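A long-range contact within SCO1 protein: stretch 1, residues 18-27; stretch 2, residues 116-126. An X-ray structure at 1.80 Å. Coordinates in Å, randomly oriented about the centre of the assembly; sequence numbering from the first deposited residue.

Stretch 1, residues 18-27: PSLGGPFHLE
Stretch 2 (116-126) EVKNACKKYRV

Stretch 1 opens with a tight turn, Leu20 N to Pro18 O at 2.7 Å, then runs extended into a strand at His25; stretch 2 is helical through Lys123, and Tyr124 is the first residue to leave helical phi/psi. The strand and helix axes approach to 8.0 Å, with 120° between their N-to-C directions. The register runs in opposite senses along the two stretches: Leu20 CA lies 4.9 Å from Tyr124 CA, Phe24 CA 5.5 Å from Ala120 CA, and His25 CA 6.1 Å from Glu116 CA. Arg125 follows at phi/psi 54/44. Gly21 (92/175) and Gly22 (147/-180) adopt angles that would jam a CB against the preceding carbonyl; at Gly22 an ideal CB would also sit 3.1 Å from Lys123 CG.

The loop docks on the end of the helix through Gly21 N, which donates to Lys123 O at 2.9 Å. Gly21 CA also lies over one face of the Tyr124 ring (chi1 m), 3.9 Å from its centroid, a CH-pi contact. Pro23 O accepts two hydrogen bonds, from Lys123 NZ at 2.8 Å and Asn119 ND2 at 3.2 Å. One helical turn separates these donors, and both CA-to-CB bonds point toward the loop; Asn119 is t, while Lys123 bends through chi1 -99° and chi2 p. Glu116 (m, t) also points toward stretch 1, with CB 3.2 Å from His25 O and OE2 3.4 Å from His25 CD2 at the ring edge.

The contact buries 699 Å² over both sides. Beneath this polar clamp, Phe24, Leu26, Val117, Ala120 and Tyr124 are buried. Small Ala120 leaves room for two larger side chains: its CB lies 4.2 Å from both Phe24 CB (chi1 p) and Leu26 CD1. Leu26, m then t, also sets CD2 4.2 Å from Val117 CG2. Phe24 CD2 meets Tyr124 CE1 at 4.3 Å, at the edge of the tyrosine ring.

Water completes the polar network. One molecule accepts from His25 N (2.9 Å) and Asn119 ND2 (2.8 Å) and donates to Glu116 O (2.8 Å); another links Gly22 N (3.0 Å) with Tyr124 OH (2.7 Å). At the exposed margin, Leu20 CD1 packs 3.7 Å from Arg125 NE.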

# COMPACT_ATOMS: atom_id res chain seq x y z
N PRO A 18 -4.64 -4.93 15.82
CA PRO A 18 -4.92 -6.22 15.18
C PRO A 18 -3.67 -6.78 14.50
O PRO A 18 -2.91 -6.05 13.88
CB PRO A 18 -6.05 -5.90 14.21
CG PRO A 18 -5.82 -4.45 13.89
CD PRO A 18 -5.49 -3.87 15.24
N SER A 19 -3.46 -8.09 14.65
CA SER A 19 -2.31 -8.77 14.08
C SER A 19 -2.39 -8.89 12.56
O SER A 19 -2.52 -9.99 12.02
CB SER A 19 -2.16 -10.16 14.70
OG SER A 19 -1.00 -10.82 14.24
N LEU A 20 -2.30 -7.76 11.88
CA LEU A 20 -2.37 -7.72 10.42
C LEU A 20 -1.02 -8.01 9.79
O LEU A 20 0.02 -7.82 10.41
CB LEU A 20 -2.87 -6.35 9.95
CG LEU A 20 -4.39 -6.14 9.92
CD1 LEU A 20 -5.02 -6.68 11.19
CD2 LEU A 20 -4.68 -4.66 9.75
N GLY A 21 -1.05 -8.47 8.54
CA GLY A 21 0.18 -8.78 7.85
C GLY A 21 0.58 -10.23 8.03
O GLY A 21 -0.04 -10.98 8.79
N GLY A 22 1.64 -10.62 7.34
CA GLY A 22 2.11 -11.99 7.43
C GLY A 22 2.69 -12.39 6.09
O GLY A 22 2.69 -11.59 5.16
N PRO A 23 3.17 -13.63 5.96
CA PRO A 23 3.74 -14.07 4.68
C PRO A 23 2.78 -14.04 3.50
O PRO A 23 1.62 -14.40 3.62
CB PRO A 23 4.23 -15.49 5.00
CG PRO A 23 3.29 -15.94 6.08
CD PRO A 23 3.21 -14.72 6.95
N PHE A 24 3.29 -13.56 2.37
CA PHE A 24 2.52 -13.51 1.13
C PHE A 24 3.52 -13.60 -0.01
O PHE A 24 4.70 -13.30 0.17
CB PHE A 24 1.65 -12.25 1.04
CG PHE A 24 2.42 -10.96 0.96
CD1 PHE A 24 2.96 -10.52 -0.25
CD2 PHE A 24 2.55 -10.14 2.08
CE1 PHE A 24 3.62 -9.30 -0.33
CE2 PHE A 24 3.21 -8.91 2.01
CZ PHE A 24 3.74 -8.49 0.80
N HIS A 25 3.04 -14.02 -1.17
CA HIS A 25 3.89 -14.20 -2.35
C HIS A 25 3.15 -13.67 -3.57
O HIS A 25 2.16 -14.25 -3.99
CB HIS A 25 4.17 -15.69 -2.52
CG HIS A 25 5.26 -16.00 -3.50
ND1 HIS A 25 6.59 -16.09 -3.13
CD2 HIS A 25 5.23 -16.24 -4.83
CE1 HIS A 25 7.32 -16.38 -4.19
NE2 HIS A 25 6.52 -16.47 -5.24
N LEU A 26 3.63 -12.56 -4.13
CA LEU A 26 2.98 -11.96 -5.30
C LEU A 26 4.03 -11.61 -6.34
O LEU A 26 5.17 -12.07 -6.25
CB LEU A 26 2.24 -10.67 -4.88
CG LEU A 26 1.16 -10.83 -3.80
CD1 LEU A 26 0.81 -9.48 -3.20
CD2 LEU A 26 -0.08 -11.49 -4.40
N GLU A 27 3.64 -10.82 -7.33
CA GLU A 27 4.57 -10.36 -8.36
C GLU A 27 4.29 -8.88 -8.54
O GLU A 27 3.15 -8.45 -8.36
CB GLU A 27 4.33 -11.09 -9.69
CG GLU A 27 2.96 -10.83 -10.30
CD GLU A 27 2.79 -11.42 -11.69
OE1 GLU A 27 1.64 -11.49 -12.16
OE2 GLU A 27 3.81 -11.81 -12.31
N GLU A 116 -2.75 -16.60 -4.55
CA GLU A 116 -1.78 -15.69 -3.94
C GLU A 116 -2.46 -14.41 -3.46
O GLU A 116 -2.17 -13.92 -2.36
CB GLU A 116 -0.68 -15.34 -4.95
CG GLU A 116 0.15 -16.53 -5.42
CD GLU A 116 1.16 -16.15 -6.49
OE1 GLU A 116 0.81 -15.34 -7.37
OE2 GLU A 116 2.30 -16.68 -6.46
N VAL A 117 -3.35 -13.86 -4.28
CA VAL A 117 -4.04 -12.62 -3.91
C VAL A 117 -4.99 -12.86 -2.74
O VAL A 117 -5.05 -12.05 -1.81
CB VAL A 117 -4.83 -12.06 -5.12
CG1 VAL A 117 -5.67 -10.87 -4.69
CG2 VAL A 117 -3.87 -11.64 -6.22
N LYS A 118 -5.72 -13.97 -2.79
CA LYS A 118 -6.66 -14.32 -1.73
C LYS A 118 -5.92 -14.40 -0.40
O LYS A 118 -6.43 -13.94 0.63
CB LYS A 118 -7.31 -15.68 -2.05
CG LYS A 118 -8.23 -16.20 -0.95
CD LYS A 118 -8.76 -17.60 -1.28
CE LYS A 118 -9.59 -17.60 -2.56
NZ LYS A 118 -10.12 -18.96 -2.88
N ASN A 119 -4.73 -14.99 -0.41
CA ASN A 119 -3.95 -15.10 0.81
C ASN A 119 -3.52 -13.72 1.33
O ASN A 119 -3.63 -13.43 2.52
CB ASN A 119 -2.70 -15.96 0.58
CG ASN A 119 -1.77 -15.95 1.77
OD1 ASN A 119 -2.12 -16.42 2.86
ND2 ASN A 119 -0.58 -15.39 1.59
N ALA A 120 -3.03 -12.88 0.43
CA ALA A 120 -2.59 -11.55 0.84
C ALA A 120 -3.75 -10.78 1.47
O ALA A 120 -3.59 -10.14 2.51
CB ALA A 120 -2.03 -10.79 -0.37
N CYS A 121 -4.91 -10.86 0.84
CA CYS A 121 -6.08 -10.17 1.36
C CYS A 121 -6.47 -10.72 2.74
O CYS A 121 -6.87 -9.97 3.62
CB CYS A 121 -7.25 -10.30 0.38
SG CYS A 121 -7.02 -9.39 -1.16
N LYS A 122 -6.33 -12.03 2.91
CA LYS A 122 -6.66 -12.66 4.19
C LYS A 122 -5.72 -12.20 5.30
O LYS A 122 -6.16 -11.92 6.42
CB LYS A 122 -6.58 -14.18 4.07
CG LYS A 122 -6.77 -14.92 5.38
CD LYS A 122 -6.68 -16.42 5.20
CE LYS A 122 -7.82 -16.95 4.34
NZ LYS A 122 -9.15 -16.70 4.97
N LYS A 123 -4.43 -12.11 4.99
CA LYS A 123 -3.44 -11.68 5.96
C LYS A 123 -3.67 -10.27 6.47
O LYS A 123 -3.33 -9.95 7.60
CB LYS A 123 -2.03 -11.79 5.35
CG LYS A 123 -1.27 -13.05 5.76
CD LYS A 123 -2.08 -14.30 5.51
CE LYS A 123 -1.37 -15.53 6.06
NZ LYS A 123 -0.03 -15.72 5.44
N TYR A 124 -4.25 -9.41 5.63
CA TYR A 124 -4.51 -8.03 6.02
C TYR A 124 -5.98 -7.84 6.39
O TYR A 124 -6.44 -6.71 6.62
CB TYR A 124 -4.09 -7.07 4.90
CG TYR A 124 -2.59 -6.91 4.81
CD1 TYR A 124 -1.79 -7.90 4.23
CD2 TYR A 124 -1.95 -5.81 5.37
CE1 TYR A 124 -0.39 -7.79 4.21
CE2 TYR A 124 -0.56 -5.69 5.37
CZ TYR A 124 0.21 -6.68 4.79
OH TYR A 124 1.58 -6.56 4.82
N ARG A 125 -6.70 -8.95 6.45
CA ARG A 125 -8.11 -8.96 6.81
C ARG A 125 -8.96 -8.03 5.95
O ARG A 125 -9.81 -7.30 6.46
CB ARG A 125 -8.28 -8.60 8.29
CG ARG A 125 -7.49 -9.48 9.24
CD ARG A 125 -7.83 -9.18 10.70
NE ARG A 125 -6.88 -9.79 11.64
CZ ARG A 125 -6.64 -11.09 11.73
NH1 ARG A 125 -5.77 -11.54 12.62
NH2 ARG A 125 -7.27 -11.95 10.94
N VAL A 126 -8.72 -8.07 4.64
CA VAL A 126 -9.47 -7.23 3.72
C VAL A 126 -10.60 -8.05 3.09
O VAL A 126 -11.78 -7.78 3.32
CB VAL A 126 -8.57 -6.68 2.59
CG1 VAL A 126 -9.38 -5.80 1.65
CG2 VAL A 126 -7.42 -5.90 3.19
O HOH W 1 2.96 -8.78 5.30
O HOH W 2 0.21 -14.69 -1.01